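Local coordinates for protein short chain dehydrogenase (Mycobacterium smegmatis, PDB 3UCX) that probably acts as an oxidoreductase of the short-chain dehydrogenase family, built on a Rossmann-type parallel sheet, at residues T82-A96 against F131-V145. Residues are numbered along the deposited sequence; the frame is centred on the assembly and turned at random.
Sequences TMKAYGRVDVVINNA and FTPALEESKGAVVNV
Strands 91-94 and 141-145 run parallel, pairing Val91 with Ala141 through Asn94 with Asn144. Five backbone hydrogen bonds alternate between them, from Ala141 N to Asp90 O at one end to Val145 N to Asn94 O at the other. Asn94 and Asn144 lie side by side and point the same way. Asn94 ND2 donates to Asn144 OD1 at 2.8 Å, nearly straight at 166°. The acceptor lies in the amide plane of Asn94, and the two amides are turned 32° apart. The second amide is held too, since Asn144 ND2 bonds Ser171 OG.

Phe131 and Leu135 close over Val89, just before strand 91-94, and over Val92 within it. Val89 CG2, anti to its carbonyl carbon, meets Phe131 CE1 at 3.7 Å. Val92 CG2 sits 3.8 Å from Phe131 CB and 4.0 Å from Leu135 CD1. Thr82 CB lies at the edge of the phenyl ring, in its plane. Ser138 OG donates to Val89 O at 2.7 Å, in the carbonyl plane and on a lone pair, which ties the end of helix 132-138 to the chain entering the strand.

Packing is looser toward the solvent side. There Met83 SD only approaches Ala134 CB, at 4.1 Å, and waters link Val89 N to Ala134 O and Asp90 OD1 to Ser138 O. Arg88 NH1 forms a salt bridge with Asp90 OD2, which also accepts a hydrogen bond from Val13 N.

Strand 91-94 is the central strand of the Rossmann-type sheet and 141-145 is next to it; the pair is flanked by strands 13-17 and 184-190. Helix 232-243 covers the face of Val91, Ile93 and Val143; helix 110-130 packs on Asn94 and Val142.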
ATOM      1  N   THR A  82     -15.005 -21.712  28.397  1.00 22.24           N
ATOM      2  CA  THR A  82     -15.452 -22.009  27.038  1.00 21.41           C
ATOM      3  C   THR A  82     -15.335 -23.485  26.693  1.00 21.31           C
ATOM      4  O   THR A  82     -16.232 -24.079  26.101  1.00 20.77           O
ATOM      5  CB  THR A  82     -14.615 -21.185  26.028  1.00 20.23           C
ATOM      6  OG1 THR A  82     -14.849 -19.792  26.261  1.00 20.01           O
ATOM      7  CG2 THR A  82     -14.968 -21.540  24.593  1.00 20.00           C
ATOM      8  N   MET A  83     -14.196 -24.075  27.022  1.00 22.86           N
ATOM      9  CA  MET A  83     -13.973 -25.476  26.690  1.00 23.71           C
ATOM     10  C   MET A  83     -14.856 -26.378  27.564  1.00 24.62           C
ATOM     11  O   MET A  83     -15.338 -27.408  27.106  1.00 24.60           O
ATOM     12  CB  MET A  83     -12.483 -25.794  26.804  1.00 24.76           C
ATOM     13  CG  MET A  83     -11.632 -24.920  25.865  1.00 24.18           C
ATOM     14  SD  MET A  83     -12.225 -24.834  24.148  1.00 25.26           S
ATOM     15  CE  MET A  83     -11.889 -26.573  23.844  1.00 22.70           C
ATOM     16  N   LYS A  84     -15.116 -25.956  28.793  1.00 25.03           N
ATOM     17  CA  LYS A  84     -16.049 -26.680  29.666  1.00 27.46           C
ATOM     18  C   LYS A  84     -17.495 -26.613  29.110  1.00 25.89           C
ATOM     19  O   LYS A  84     -18.204 -27.610  29.070  1.00 25.43           O
ATOM     20  CB  LYS A  84     -15.956 -26.111  31.094  1.00 29.80           C
ATOM     21  CG  LYS A  84     -16.892 -26.751  32.093  1.00 34.43           C
ATOM     22  CD  LYS A  84     -16.906 -26.015  33.430  1.00 37.03           C
ATOM     23  CE  LYS A  84     -18.035 -26.554  34.300  1.00 39.61           C
ATOM     24  NZ  LYS A  84     -18.287 -25.754  35.538  1.00 43.22           N
ATOM     25  N   ALA A  85     -17.920 -25.445  28.644  1.00 24.45           N
ATOM     26  CA  ALA A  85     -19.296 -25.270  28.150  1.00 24.10           C
ATOM     27  C   ALA A  85     -19.514 -25.861  26.761  1.00 24.05           C
ATOM     28  O   ALA A  85     -20.542 -26.474  26.514  1.00 24.32           O
ATOM     29  CB  ALA A  85     -19.671 -23.791  28.119  1.00 23.70           C
ATOM     30  N   TYR A  86     -18.583 -25.623  25.833  1.00 22.13           N
ATOM     31  CA  TYR A  86     -18.820 -25.980  24.436  1.00 22.08           C
ATOM     32  C   TYR A  86     -17.881 -27.055  23.894  1.00 22.07           C
ATOM     33  O   TYR A  86     -18.226 -27.749  22.946  1.00 22.84           O
ATOM     34  CB  TYR A  86     -18.699 -24.747  23.555  1.00 21.68           C
ATOM     35  CG  TYR A  86     -19.772 -23.699  23.719  1.00 21.64           C
ATOM     36  CD1 TYR A  86     -21.107 -23.987  23.445  1.00 22.85           C
ATOM     37  CD2 TYR A  86     -19.448 -22.390  24.082  1.00 21.58           C
ATOM     38  CE1 TYR A  86     -22.086 -23.009  23.555  1.00 22.65           C
ATOM     39  CE2 TYR A  86     -20.428 -21.412  24.205  1.00 21.72           C
ATOM     40  CZ  TYR A  86     -21.744 -21.731  23.936  1.00 22.03           C
ATOM     41  OH  TYR A  86     -22.725 -20.758  24.010  1.00 21.83           O
ATOM     42  N   GLY A  87     -16.683 -27.150  24.449  1.00 22.25           N
ATOM     43  CA  GLY A  87     -15.689 -28.136  23.999  1.00 22.26           C
ATOM     44  C   GLY A  87     -15.033 -27.836  22.665  1.00 22.04           C
ATOM     45  O   GLY A  87     -14.271 -28.661  22.160  1.00 21.42           O
ATOM     46  N   ARG A  88     -15.320 -26.660  22.089  1.00 21.46           N
ATOM     47  CA  ARG A  88     -14.736 -26.253  20.824  1.00 21.01           C
ATOM     48  C   ARG A  88     -14.882 -24.755  20.599  1.00 18.77           C
ATOM     49  O   ARG A  88     -15.758 -24.120  21.176  1.00 18.12           O
ATOM     50  CB  ARG A  88     -15.418 -26.956  19.660  1.00 23.56           C
ATOM     51  CG  ARG A  88     -16.878 -26.564  19.427  1.00 26.38           C
ATOM     52  CD  ARG A  88     -17.512 -27.568  18.479  1.00 30.39           C
ATOM     53  NE  ARG A  88     -16.566 -27.734  17.374  1.00 33.89           N
ATOM     54  CZ  ARG A  88     -16.681 -27.195  16.170  1.00 33.54           C
ATOM     55  NH1 ARG A  88     -17.779 -26.512  15.840  1.00 36.60           N
ATOM     56  NH2 ARG A  88     -15.704 -27.394  15.270  1.00 31.65           N
ATOM     57  N   VAL A  89     -14.039 -24.232  19.717  1.00 17.07           N
ATOM     58  CA  VAL A  89     -14.124 -22.841  19.233  1.00 15.75           C
ATOM     59  C   VAL A  89     -13.779 -22.842  17.751  1.00 15.39           C
ATOM     60  O   VAL A  89     -12.719 -23.333  17.354  1.00 14.45           O
ATOM     61  CB  VAL A  89     -13.149 -21.902  19.974  1.00 15.26           C
ATOM     62  CG1 VAL A  89     -13.169 -20.493  19.362  1.00 14.63           C
ATOM     63  CG2 VAL A  89     -13.476 -21.839  21.455  1.00 15.42           C
ATOM     64  N   ASP A  90     -14.673 -22.271  16.939  1.00 15.53           N
ATOM     65  CA  ASP A  90     -14.485 -22.148  15.489  1.00 15.53           C
ATOM     66  C   ASP A  90     -13.999 -20.767  15.045  1.00 14.48           C
ATOM     67  O   ASP A  90     -13.303 -20.653  14.039  1.00 14.06           O
ATOM     68  CB  ASP A  90     -15.821 -22.454  14.814  1.00 16.87           C
ATOM     69  CG  ASP A  90     -16.260 -23.860  15.097  1.00 18.83           C
ATOM     70  OD1 ASP A  90     -15.673 -24.751  14.455  1.00 19.49           O
ATOM     71  OD2 ASP A  90     -17.105 -24.069  16.009  1.00 19.11           O
ATOM     72  N   VAL A  91     -14.367 -19.741  15.799  1.00 14.00           N
ATOM     73  CA  VAL A  91     -14.101 -18.356  15.446  1.00 13.67           C
ATOM     74  C   VAL A  91     -13.744 -17.561  16.687  1.00 13.42           C
ATOM     75  O   VAL A  91     -14.415 -17.650  17.708  1.00 14.35           O
ATOM     76  CB  VAL A  91     -15.346 -17.679  14.772  1.00 13.37           C
ATOM     77  CG1 VAL A  91     -15.050 -16.225  14.404  1.00 13.35           C
ATOM     78  CG2 VAL A  91     -15.780 -18.478  13.545  1.00 13.91           C
ATOM     79  N   VAL A  92     -12.696 -16.757  16.605  1.00 13.31           N
ATOM     80  CA  VAL A  92     -12.416 -15.741  17.630  1.00 13.27           C
ATOM     81  C   VAL A  92     -12.468 -14.363  16.974  1.00 13.45           C
ATOM     82  O   VAL A  92     -11.793 -14.120  15.968  1.00 13.34           O
ATOM     83  CB  VAL A  92     -11.048 -15.970  18.283  1.00 13.81           C
ATOM     84  CG1 VAL A  92     -10.684 -14.786  19.176  1.00 14.12           C
ATOM     85  CG2 VAL A  92     -11.031 -17.293  19.085  1.00 13.60           C
ATOM     86  N   ILE A  93     -13.285 -13.477  17.537  1.00 14.17           N
ATOM     87  CA  ILE A  93     -13.422 -12.096  17.048  1.00 14.41           C
ATOM     88  C   ILE A  93     -12.944 -11.143  18.141  1.00 14.76           C
ATOM     89  O   ILE A  93     -13.500 -11.114  19.248  1.00 14.91           O
ATOM     90  CB  ILE A  93     -14.877 -11.767  16.663  1.00 14.56           C
ATOM     91  CG1 ILE A  93     -15.368 -12.719  15.567  1.00 15.09           C
ATOM     92  CG2 ILE A  93     -15.000 -10.309  16.196  1.00 15.04           C
ATOM     93  CD1 ILE A  93     -16.874 -12.630  15.282  1.00 15.42           C
ATOM     94  N   ASN A  94     -11.917 -10.358  17.834  1.00 14.63           N
ATOM     95  CA  ASN A  94     -11.436  -9.348  18.753  1.00 15.95           C
ATOM     96  C   ASN A  94     -12.088  -8.026  18.346  1.00 17.25           C
ATOM     97  O   ASN A  94     -11.708  -7.410  17.338  1.00 15.41           O
ATOM     98  CB  ASN A  94      -9.921  -9.260  18.688  1.00 16.40           C
ATOM     99  CG  ASN A  94      -9.253 -10.392  19.445  1.00 17.50           C
ATOM    100  OD1 ASN A  94      -9.583 -10.635  20.604  1.00 18.31           O
ATOM    101  ND2 ASN A  94      -8.356 -11.117  18.786  1.00 17.63           N
ATOM    102  N   ASN A  95     -13.097  -7.619  19.103  1.00 19.89           N
ATOM    103  CA  ASN A  95     -13.858  -6.425  18.726  1.00 23.23           C
ATOM    104  C   ASN A  95     -13.161  -5.221  19.285  1.00 26.97           C
ATOM    105  O   ASN A  95     -12.607  -5.290  20.394  1.00 30.21           O
ATOM    106  CB  ASN A  95     -15.282  -6.488  19.202  1.00 23.48           C
ATOM    107  CG  ASN A  95     -16.093  -5.276  18.777  1.00 23.90           C
ATOM    108  OD1 ASN A  95     -15.830  -4.662  17.753  1.00 24.00           O
ATOM    109  ND2 ASN A  95     -17.016  -4.885  19.603  1.00 24.45           N
ATOM    110  N   ALA A  96     -13.189  -4.122  18.512  1.00 32.82           N
ATOM    111  CA  ALA A  96     -12.500  -2.873  18.884  1.00 35.37           C
ATOM    112  C   ALA A  96     -13.387  -2.116  19.870  1.00 40.12           C
ATOM    113  O   ALA A  96     -14.340  -1.455  19.459  1.00 42.36           O
ATOM    114  CB  ALA A  96     -12.220  -2.016  17.653  1.00 35.20           C
ATOM    115  N   PHE A 131      -6.773 -19.341  22.674  1.00 13.54           N
ATOM    116  CA  PHE A 131      -7.629 -20.173  21.844  1.00 14.03           C
ATOM    117  C   PHE A 131      -6.937 -20.852  20.666  1.00 13.06           C
ATOM    118  O   PHE A 131      -7.596 -21.471  19.848  1.00 13.34           O
ATOM    119  CB  PHE A 131      -8.845 -19.347  21.395  1.00 13.99           C
ATOM    120  CG  PHE A 131      -9.872 -19.172  22.494  1.00 14.71           C
ATOM    121  CD1 PHE A 131     -10.553 -20.258  22.993  1.00 15.32           C
ATOM    122  CD2 PHE A 131     -10.129 -17.928  23.035  1.00 14.91           C
ATOM    123  CE1 PHE A 131     -11.495 -20.114  23.995  1.00 16.10           C
ATOM    124  CE2 PHE A 131     -11.071 -17.765  24.029  1.00 15.02           C
ATOM    125  CZ  PHE A 131     -11.748 -18.859  24.526  1.00 16.03           C
ATOM    126  N   THR A 132      -5.611 -20.789  20.593  1.00 13.13           N
ATOM    127  CA  THR A 132      -4.915 -21.451  19.493  1.00 12.93           C
ATOM    128  C   THR A 132      -5.145 -22.967  19.503  1.00 13.06           C
ATOM    129  O   THR A 132      -5.419 -23.544  18.440  1.00 13.12           O
ATOM    130  CB  THR A 132      -3.427 -21.069  19.413  1.00 13.16           C
ATOM    131  OG1 THR A 132      -3.305 -19.712  18.969  1.00 13.06           O
ATOM    132  CG2 THR A 132      -2.623 -22.008  18.470  1.00 13.24           C
ATOM    133  N   PRO A 133      -5.084 -23.619  20.689  1.00 13.22           N
ATOM    134  CA  PRO A 133      -5.328 -25.042  20.665  1.00 13.53           C
ATOM    135  C   PRO A 133      -6.715 -25.426  20.124  1.00 13.47           C
ATOM    136  O   PRO A 133      -6.844 -26.370  19.320  1.00 13.43           O
ATOM    137  CB  PRO A 133      -5.142 -25.448  22.137  1.00 13.92           C
ATOM    138  CG  PRO A 133      -4.133 -24.483  22.644  1.00 13.96           C
ATOM    139  CD  PRO A 133      -4.516 -23.188  21.982  1.00 13.55           C
ATOM    140  N   ALA A 134      -7.729 -24.675  20.525  1.00 13.37           N
ATOM    141  CA  ALA A 134      -9.077 -24.884  20.023  1.00 13.60           C
ATOM    142  C   ALA A 134      -9.171 -24.624  18.527  1.00 13.13           C
ATOM    143  O   ALA A 134      -9.705 -25.444  17.796  1.00 13.91           O
ATOM    144  CB  ALA A 134     -10.081 -24.039  20.795  1.00 13.32           C
ATOM    145  N   LEU A 135      -8.613 -23.513  18.066  1.00 13.04           N
ATOM    146  CA  LEU A 135      -8.625 -23.172  16.643  1.00 12.96           C
ATOM    147  C   LEU A 135      -7.825 -24.121  15.776  1.00 13.28           C
ATOM    148  O   LEU A 135      -8.190 -24.326  14.611  1.00 13.03           O
ATOM    149  CB  LEU A 135      -8.129 -21.743  16.446  1.00 12.61           C
ATOM    150  CG  LEU A 135      -9.057 -20.682  17.025  1.00 12.69           C
ATOM    151  CD1 LEU A 135      -8.320 -19.353  17.041  1.00 13.16           C
ATOM    152  CD2 LEU A 135     -10.367 -20.593  16.252  1.00 12.77           C
ATOM    153  N   GLU A 136      -6.771 -24.737  16.327  1.00 14.35           N
ATOM    154  CA  GLU A 136      -6.009 -25.747  15.584  1.00 15.74           C
ATOM    155  C   GLU A 136      -6.906 -26.927  15.256  1.00 15.84           C
ATOM    156  O   GLU A 136      -6.872 -27.438  14.132  1.00 16.29           O
ATOM    157  CB  GLU A 136      -4.779 -26.301  16.345  1.00 17.56           C
ATOM    158  CG  GLU A 136      -3.690 -25.314  16.645  1.00 20.01           C
ATOM    159  CD  GLU A 136      -2.475 -25.940  17.337  1.00 22.34           C
ATOM    160  OE1 GLU A 136      -2.433 -27.157  17.484  1.00 24.34           O
ATOM    161  OE2 GLU A 136      -1.563 -25.201  17.750  1.00 26.60           O
ATOM    162  N   GLU A 137      -7.704 -27.353  16.228  1.00 15.32           N
ATOM    163  CA  GLU A 137      -8.543 -28.532  16.051  1.00 15.99           C
ATOM    164  C   GLU A 137      -9.681 -28.244  15.062  1.00 15.67           C
ATOM    165  O   GLU A 137     -10.060 -29.099  14.258  1.00 15.44           O
ATOM    166  CB  GLU A 137      -9.141 -29.015  17.380  1.00 16.40           C
ATOM    167  CG  GLU A 137     -10.042 -30.225  17.214  1.00 17.60           C
ATOM    168  CD  GLU A 137     -10.705 -30.713  18.489  1.00 18.66           C
ATOM    169  OE1 GLU A 137     -10.523 -30.111  19.578  1.00 19.22           O
ATOM    170  OE2 GLU A 137     -11.440 -31.723  18.385  1.00 19.50           O
ATOM    171  N   SER A 138     -10.251 -27.051  15.148  1.00 14.94           N
ATOM    172  CA  SER A 138     -11.353 -26.697  14.268  1.00 14.76           C
ATOM    173  C   SER A 138     -10.895 -26.174  12.879  1.00 15.21           C
ATOM    174  O   SER A 138     -11.730 -25.952  12.010  1.00 15.19           O
ATOM    175  CB  SER A 138     -12.241 -25.664  14.956  1.00 14.81           C
ATOM    176  OG  SER A 138     -11.546 -24.448  15.139  1.00 13.67           O
ATOM    177  N   LYS A 139      -9.594 -25.939  12.687  1.00 14.13           N
ATOM    178  CA  LYS A 139      -9.108 -25.180  11.528  1.00 14.20           C
ATOM    179  C   LYS A 139      -9.925 -23.893  11.396  1.00 14.14           C
ATOM    180  O   LYS A 139     -10.497 -23.574  10.334  1.00 14.04           O
ATOM    181  CB  LYS A 139      -9.169 -26.025  10.236  1.00 14.86           C
ATOM    182  N   GLY A 140      -9.952 -23.152  12.491  1.00 13.50           N
ATOM    183  CA  GLY A 140     -10.838 -22.013  12.652  1.00 13.33           C
ATOM    184  C   GLY A 140     -10.299 -20.708  12.108  1.00 12.53           C
ATOM    185  O   GLY A 140      -9.369 -20.678  11.305  1.00 12.62           O
ATOM    186  N   ALA A 141     -10.945 -19.632  12.514  1.00 12.58           N
ATOM    187  CA  ALA A 141     -10.701 -18.326  11.972  1.00 12.34           C
ATOM    188  C   ALA A 141     -10.690 -17.274  13.066  1.00 12.29           C
ATOM    189  O   ALA A 141     -11.464 -17.333  14.030  1.00 13.06           O
ATOM    190  CB  ALA A 141     -11.761 -17.982  10.913  1.00 12.42           C
ATOM    191  N   VAL A 142      -9.818 -16.295  12.879  1.00 12.07           N
ATOM    192  CA  VAL A 142      -9.724 -15.139  13.718  1.00 11.65           C
ATOM    193  C   VAL A 142     -10.096 -13.935  12.864  1.00 11.67           C
ATOM    194  O   VAL A 142      -9.624 -13.825  11.747  1.00 12.01           O
ATOM    195  CB  VAL A 142      -8.303 -14.927  14.244  1.00 11.56           C
ATOM    196  CG1 VAL A 142      -8.218 -13.584  15.008  1.00 11.27           C
ATOM    197  CG2 VAL A 142      -7.871 -16.141  15.103  1.00 11.60           C
ATOM    198  N   VAL A 143     -10.958 -13.074  13.392  1.00 11.85           N
ATOM    199  CA  VAL A 143     -11.205 -11.751  12.804  1.00 11.89           C
ATOM    200  C   VAL A 143     -10.897 -10.694  13.840  1.00 12.05           C
ATOM    201  O   VAL A 143     -11.559 -10.620  14.887  1.00 12.33           O
ATOM    202  CB  VAL A 143     -12.652 -11.538  12.308  1.00 12.21           C
ATOM    203  CG1 VAL A 143     -12.751 -10.210  11.536  1.00 11.83           C
ATOM    204  CG2 VAL A 143     -13.106 -12.688  11.426  1.00 12.24           C
ATOM    205  N   ASN A 144      -9.920  -9.852  13.530  1.00 11.93           N
ATOM    206  CA  ASN A 144      -9.596  -8.716  14.358  1.00 12.45           C
ATOM    207  C   ASN A 144     -10.241  -7.464  13.782  1.00 12.86           C
ATOM    208  O   ASN A 144      -9.986  -7.118  12.633  1.00 13.06           O
ATOM    209  CB  ASN A 144      -8.087  -8.546  14.474  1.00 12.54           C
ATOM    210  CG  ASN A 144      -7.440  -9.661  15.259  1.00 12.78           C
ATOM    211  OD1 ASN A 144      -8.080 -10.263  16.105  1.00 13.05           O
ATOM    212  ND2 ASN A 144      -6.174  -9.959  14.955  1.00 12.80           N
ATOM    213  N   VAL A 145     -11.088  -6.814  14.576  1.00 13.04           N
ATOM    214  CA  VAL A 145     -11.705  -5.561  14.171  1.00 13.09           C
ATOM    215  C   VAL A 145     -10.679  -4.472  14.365  1.00 13.51           C
ATOM    216  O   VAL A 145     -10.215  -4.204  15.493  1.00 14.30           O
ATOM    217  CB  VAL A 145     -12.998  -5.265  14.928  1.00 13.75           C
ATOM    218  CG1 VAL A 145     -13.607  -3.918  14.465  1.00 12.92           C
ATOM    219  CG2 VAL A 145     -13.984  -6.412  14.720  1.00 13.70           C
TER
HETATM  220  O   HOH W   1     -12.004 -28.357  20.662  1.00 19.52           O
HETATM  221  O   HOH W   2     -12.208 -26.422  18.713  1.00 15.88           O
HETATM  222  O   HOH W   3     -14.387 -24.282  12.105  1.00 21.29           O
HETATM  223  O   HOH W   4      -9.038  -6.509  17.020  1.00 22.83           O